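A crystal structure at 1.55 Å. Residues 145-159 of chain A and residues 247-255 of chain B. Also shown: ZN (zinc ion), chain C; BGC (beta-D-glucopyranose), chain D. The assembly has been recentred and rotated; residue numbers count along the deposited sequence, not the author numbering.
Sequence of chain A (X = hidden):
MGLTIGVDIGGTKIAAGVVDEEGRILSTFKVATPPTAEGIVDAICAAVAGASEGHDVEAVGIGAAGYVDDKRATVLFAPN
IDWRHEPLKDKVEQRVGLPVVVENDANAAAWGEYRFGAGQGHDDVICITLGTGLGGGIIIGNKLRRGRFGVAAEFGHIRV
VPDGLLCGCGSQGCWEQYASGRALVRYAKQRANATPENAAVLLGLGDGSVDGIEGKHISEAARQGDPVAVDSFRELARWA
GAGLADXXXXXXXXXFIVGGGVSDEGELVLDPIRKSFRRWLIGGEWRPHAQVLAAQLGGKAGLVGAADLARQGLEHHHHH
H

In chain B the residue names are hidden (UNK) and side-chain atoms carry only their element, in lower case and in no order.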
# COMPACT_ATOMS: atom_id res chain seq x y z
N ARG A 145 -4.36 -22.82 -21.48
CA ARG A 145 -3.06 -23.02 -20.85
C ARG A 145 -3.18 -23.18 -19.34
O ARG A 145 -3.51 -22.23 -18.63
CB ARG A 145 -2.11 -21.87 -21.17
CG ARG A 145 -1.98 -21.54 -22.65
CD ARG A 145 -1.34 -22.67 -23.44
NE ARG A 145 -1.31 -22.34 -24.86
CZ ARG A 145 -0.59 -23.00 -25.77
NH1 ARG A 145 0.19 -24.01 -25.41
NH2 ARG A 145 -0.64 -22.63 -27.04
N ARG A 146 -2.87 -24.37 -18.87
CA ARG A 146 -3.00 -24.72 -17.46
C ARG A 146 -1.68 -24.67 -16.70
O ARG A 146 -1.65 -24.79 -15.47
CB ARG A 146 -3.66 -26.12 -17.32
CG ARG A 146 -5.03 -26.23 -18.00
CD ARG A 146 -5.41 -27.69 -18.04
NE ARG A 146 -6.57 -27.98 -18.88
CZ ARG A 146 -6.54 -28.17 -20.20
NH1 ARG A 146 -5.38 -28.07 -20.87
NH2 ARG A 146 -7.66 -28.47 -20.84
N GLY A 147 -0.57 -24.50 -17.43
CA GLY A 147 0.77 -24.46 -16.85
C GLY A 147 1.36 -25.83 -16.53
O GLY A 147 0.70 -26.86 -16.75
N ARG A 148 2.58 -25.84 -16.02
CA ARG A 148 3.31 -27.08 -15.76
C ARG A 148 2.63 -27.99 -14.73
O ARG A 148 2.63 -29.23 -14.87
CB ARG A 148 4.75 -26.76 -15.35
CG ARG A 148 5.52 -27.90 -14.71
CD ARG A 148 5.83 -29.04 -15.70
NE ARG A 148 6.58 -30.10 -15.04
CZ ARG A 148 6.02 -31.06 -14.30
NH1 ARG A 148 4.71 -31.11 -14.13
NH2 ARG A 148 6.80 -31.97 -13.74
N PHE A 149 2.06 -27.38 -13.70
CA PHE A 149 1.46 -28.13 -12.60
C PHE A 149 -0.05 -28.03 -12.57
O PHE A 149 -0.68 -28.51 -11.62
CB PHE A 149 2.10 -27.73 -11.27
CG PHE A 149 3.59 -27.88 -11.25
CD1 PHE A 149 4.18 -29.16 -11.19
CD2 PHE A 149 4.42 -26.77 -11.27
CE1 PHE A 149 5.55 -29.29 -11.16
CE2 PHE A 149 5.81 -26.90 -11.25
CZ PHE A 149 6.38 -28.17 -11.19
N GLY A 150 -0.64 -27.43 -13.61
CA GLY A 150 -2.08 -27.38 -13.75
C GLY A 150 -2.71 -26.16 -13.12
O GLY A 150 -3.91 -25.92 -13.29
N VAL A 151 -1.90 -25.36 -12.44
CA VAL A 151 -2.44 -24.27 -11.61
C VAL A 151 -2.12 -22.86 -12.09
O VAL A 151 -2.15 -21.90 -11.29
CB VAL A 151 -2.09 -24.46 -10.12
CG1 VAL A 151 -2.67 -25.80 -9.61
CG2 VAL A 151 -0.58 -24.39 -9.88
N ALA A 152 -1.90 -22.70 -13.39
CA ALA A 152 -1.85 -21.37 -14.00
C ALA A 152 -3.19 -20.65 -13.84
O ALA A 152 -4.23 -21.28 -13.51
CB ALA A 152 -1.45 -21.44 -15.48
N ALA A 153 -3.17 -19.35 -14.08
CA ALA A 153 -4.39 -18.54 -14.15
C ALA A 153 -5.12 -18.44 -12.81
O ALA A 153 -6.34 -18.27 -12.75
CB ALA A 153 -5.33 -19.05 -15.26
N GLU A 154 -4.35 -18.49 -11.73
CA GLU A 154 -4.90 -18.21 -10.41
C GLU A 154 -4.78 -16.71 -10.11
O GLU A 154 -4.14 -16.28 -9.14
CB GLU A 154 -4.21 -19.09 -9.37
CG GLU A 154 -4.82 -20.51 -9.36
CD GLU A 154 -6.29 -20.46 -9.01
OE1 GLU A 154 -6.63 -19.68 -8.08
OE2 GLU A 154 -7.07 -21.21 -9.66
N PHE A 155 -5.42 -15.93 -10.98
CA PHE A 155 -5.27 -14.47 -10.92
C PHE A 155 -5.80 -13.87 -9.61
O PHE A 155 -5.37 -12.79 -9.18
CB PHE A 155 -6.08 -13.80 -12.04
CG PHE A 155 -5.72 -14.23 -13.44
CD1 PHE A 155 -4.47 -14.77 -13.76
CD2 PHE A 155 -6.64 -14.00 -14.46
CE1 PHE A 155 -4.17 -15.13 -15.10
CE2 PHE A 155 -6.35 -14.35 -15.78
CZ PHE A 155 -5.13 -14.92 -16.10
N GLY A 156 -6.74 -14.58 -8.98
CA GLY A 156 -7.35 -14.08 -7.75
C GLY A 156 -6.38 -13.90 -6.61
O GLY A 156 -6.66 -13.18 -5.67
N HIS A 157 -5.22 -14.56 -6.71
CA HIS A 157 -4.25 -14.52 -5.62
C HIS A 157 -2.96 -13.81 -5.96
O HIS A 157 -1.96 -13.90 -5.25
CB HIS A 157 -4.03 -15.94 -5.05
CG HIS A 157 -5.33 -16.60 -4.76
ND1 HIS A 157 -6.13 -16.23 -3.70
CD2 HIS A 157 -6.05 -17.49 -5.50
CE1 HIS A 157 -7.26 -16.90 -3.76
NE2 HIS A 157 -7.25 -17.67 -4.85
N ILE A 158 -3.00 -13.02 -7.04
CA ILE A 158 -1.94 -12.04 -7.30
C ILE A 158 -2.06 -10.96 -6.22
O ILE A 158 -3.16 -10.54 -5.89
CB ILE A 158 -2.15 -11.37 -8.68
CG1 ILE A 158 -1.94 -12.42 -9.79
CG2 ILE A 158 -1.21 -10.16 -8.88
CD1 ILE A 158 -2.60 -11.94 -11.10
N ARG A 159 -0.95 -10.52 -5.67
CA ARG A 159 -0.99 -9.55 -4.56
C ARG A 159 -1.10 -8.15 -5.12
O ARG A 159 -0.17 -7.67 -5.81
CB ARG A 159 0.27 -9.66 -3.72
CG ARG A 159 0.23 -8.73 -2.53
CD ARG A 159 1.52 -8.77 -1.71
NE ARG A 159 2.63 -8.14 -2.42
CZ ARG A 159 3.82 -7.92 -1.87
NH1 ARG A 159 4.80 -7.38 -2.60
NH2 ARG A 159 4.02 -8.21 -0.59
N UNK B 247 3.93 -14.25 -10.49
CA UNK B 247 4.05 -14.85 -11.82
C UNK B 247 3.74 -16.34 -11.81
O UNK B 247 3.31 -16.87 -12.85
c UNK B 247 5.44 -14.60 -12.40
c UNK B 247 7.25 -13.07 -13.25
c UNK B 247 4.90 -12.53 -13.75
c UNK B 247 5.81 -13.14 -12.70
N UNK B 248 3.98 -17.02 -10.68
CA UNK B 248 3.61 -18.45 -10.55
C UNK B 248 2.09 -18.57 -10.55
O UNK B 248 1.54 -19.51 -11.15
c UNK B 248 4.20 -19.07 -9.28
N UNK B 249 1.42 -17.62 -9.87
CA UNK B 249 -0.06 -17.58 -9.89
C UNK B 249 -0.58 -17.37 -11.30
O UNK B 249 -1.58 -17.99 -11.68
c UNK B 249 -0.59 -16.51 -8.96
o UNK B 249 -0.29 -16.91 -7.65
N UNK B 250 0.11 -16.54 -12.07
CA UNK B 250 -0.29 -16.19 -13.43
C UNK B 250 -0.01 -17.31 -14.43
O UNK B 250 -0.93 -17.75 -15.16
c UNK B 250 0.39 -14.90 -13.86
c UNK B 250 -0.19 -13.67 -13.17
c UNK B 250 -1.26 -13.06 -14.07
c UNK B 250 0.89 -12.63 -12.87
N UNK B 251 1.24 -17.78 -14.47
CA UNK B 251 1.73 -18.65 -15.56
C UNK B 251 2.00 -20.09 -15.15
O UNK B 251 2.03 -20.99 -16.01
c UNK B 251 3.18 -14.37 -16.95
c UNK B 251 2.28 -15.53 -18.85
c UNK B 251 2.90 -16.79 -16.86
c UNK B 251 2.68 -14.36 -18.25
c UNK B 251 3.31 -15.59 -16.26
c UNK B 251 2.40 -16.76 -18.16
c UNK B 251 3.05 -18.09 -16.13
N UNK B 252 2.23 -20.32 -13.85
CA UNK B 252 2.63 -21.67 -13.36
C UNK B 252 3.67 -22.39 -14.26
O UNK B 252 3.41 -23.51 -14.74
o UNK B 252 2.54 -23.92 -11.57
c UNK B 252 1.69 -23.89 -12.49
o UNK B 252 1.04 -24.90 -12.85
c UNK B 252 1.38 -22.55 -13.16
N UNK B 253 4.85 -21.78 -14.49
CA UNK B 253 5.87 -22.40 -15.36
C UNK B 253 6.65 -23.48 -14.60
O UNK B 253 6.54 -23.57 -13.38
c UNK B 253 5.35 -20.50 -13.91
c UNK B 253 6.79 -20.46 -14.39
c UNK B 253 6.78 -21.23 -15.69
N UNK B 254 7.46 -24.26 -15.31
CA UNK B 254 8.34 -25.20 -14.63
C UNK B 254 9.55 -24.48 -14.04
O UNK B 254 10.13 -24.94 -13.05
c UNK B 254 8.79 -26.30 -15.59
o UNK B 254 9.39 -25.74 -16.74
N UNK B 255 9.93 -23.36 -14.65
CA UNK B 255 11.07 -22.59 -14.17
C UNK B 255 10.92 -21.10 -14.41
O UNK B 255 10.35 -20.67 -15.44
c UNK B 255 12.35 -23.09 -14.85
ZN ZN C . -5.59 -15.24 -1.92
C2 BGC D . -9.93 -19.90 -6.62
C3 BGC D . -9.92 -20.20 -8.12
C4 BGC D . -11.32 -20.07 -8.73
C5 BGC D . -11.87 -18.71 -8.33
C6 BGC D . -13.29 -18.49 -8.87
C1 BGC D . -10.56 -18.53 -6.41
O1 BGC D . -10.69 -18.24 -5.04
O2 BGC D . -8.56 -19.84 -6.18
O3 BGC D . -9.43 -21.49 -8.35
O4 BGC D . -11.22 -20.13 -10.14
O5 BGC D . -11.89 -18.55 -6.92
O6 BGC D . -14.18 -19.48 -8.37
O HOH W 1 -0.43 -20.72 -9.63
O HOH W 2 0.48 -14.88 -5.93

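Position 247 carries four side-chain carbons, forked at the second, with no nitrogen or oxygen. CA-to-CB points away from chain A, and the side chain makes no close contact with the chain A stretch. The fork beyond CB identifies leucine, B:Leu247, and its backbone O accepts a helical bond from N of position 251 at 2.8 Å.

Position 248 has a single side-chain carbon, which stays clear of the chain A stretch; its carbonyl meets A:Val151 through a water. One carbon means B:Ala248. The water donates to B:Ala248 O at 2.8 Å and to A:Val151 O at 2.7 Å, bridging two acceptors that could not bond each other directly.

Position 249 shows one carbon followed by one oxygen, with no second branch on CB; the oxygen reaches A:His157 through a water, and the carbonyl takes the amide of A:Glu154. This is serine, B:Ser249, with chi1 in the m well. OG donates to the water at 2.8 Å, while the same water donates to A:His157 O at 2.7 Å. The backbone acts directly, B:Ser249 O accepting from A:Glu154 N at 2.8 Å.

Position 250 again has four carbons forked at the second, and a terminal carbon lies against A:Ile158 and A:Phe155, which gives B:Leu250. Its CA-to-CB bond points away, yet the end of the side chain comes nearer to chain A: B:Leu250 CD2 lies 3.4 Å from A:Ile158 CD1 and 3.7 Å from A:Phe155 CD1, an apolar contact. Chi2, at 144°, sits between wells. B:Leu250 O accepts from A:Ala153 N at 3.0 Å.

Position 251 has one carbon leading to a six-carbon ring without a hydroxyl. The CA-to-CB bond points away and the ring makes no close contact with the chain A stretch, so it is B:Phe251; the carbonyl is nearer, with B:Phe251 O 3.5 Å from A:Ala152 CB.

Position 252 has two side-chain carbons, and one oxygen takes the amides of A:Phe149 and A:Val151. The second carbon bears two oxygens and no nitrogen, so this is a carboxylate and not an amide: B:Asp252. Its CA-to-CB bond points toward chain A from a positive-phi backbone (41°/58°) just past the helix. B:Asp252 OD2 accepts from A:Phe149 N at 2.8 Å and A:Val151 N at 3.0 Å, while the main-chain B:Asp252 O takes A:Arg148 N at 2.8 Å. An ideal CB on A:Gly147 would clash with B:Asp252 CB, 2.7 Å away.

Position 253 has three carbons closing a ring onto N. The CA-to-CB bond points away, and the carbonyl approaches the ring of A:Phe149: B:Pro253, with B:Pro253 O 4.0 Å from A:Phe149 CE2.

Position 254 has one carbon and one oxygen, the carbon lying against A:Arg148: B:Ser254, chi1 p. B:Ser254 CB lies 3.7 Å from A:Arg148 CG, and the hydroxyl is satisfied elsewhere in the structure.

Position 255 has one carbon, its CA-to-CB bond directed away, with no close contact to the chain A stretch: B:Ala255.

The contact works by fitting the helix end against a chain A loop whose amides meet carbonyls and one carboxylate. All five direct hydrogen bonds run from chain A backbone N atoms to chain B oxygens, and B:Leu250 adds the apolar packing. A:Glu154, tied by its amide to B:Ser249, turns its carboxylate to glucose, A:Glu154 OE1 2.7 Å from BGC O2.

Chain B 247-255: LASLFDPSA
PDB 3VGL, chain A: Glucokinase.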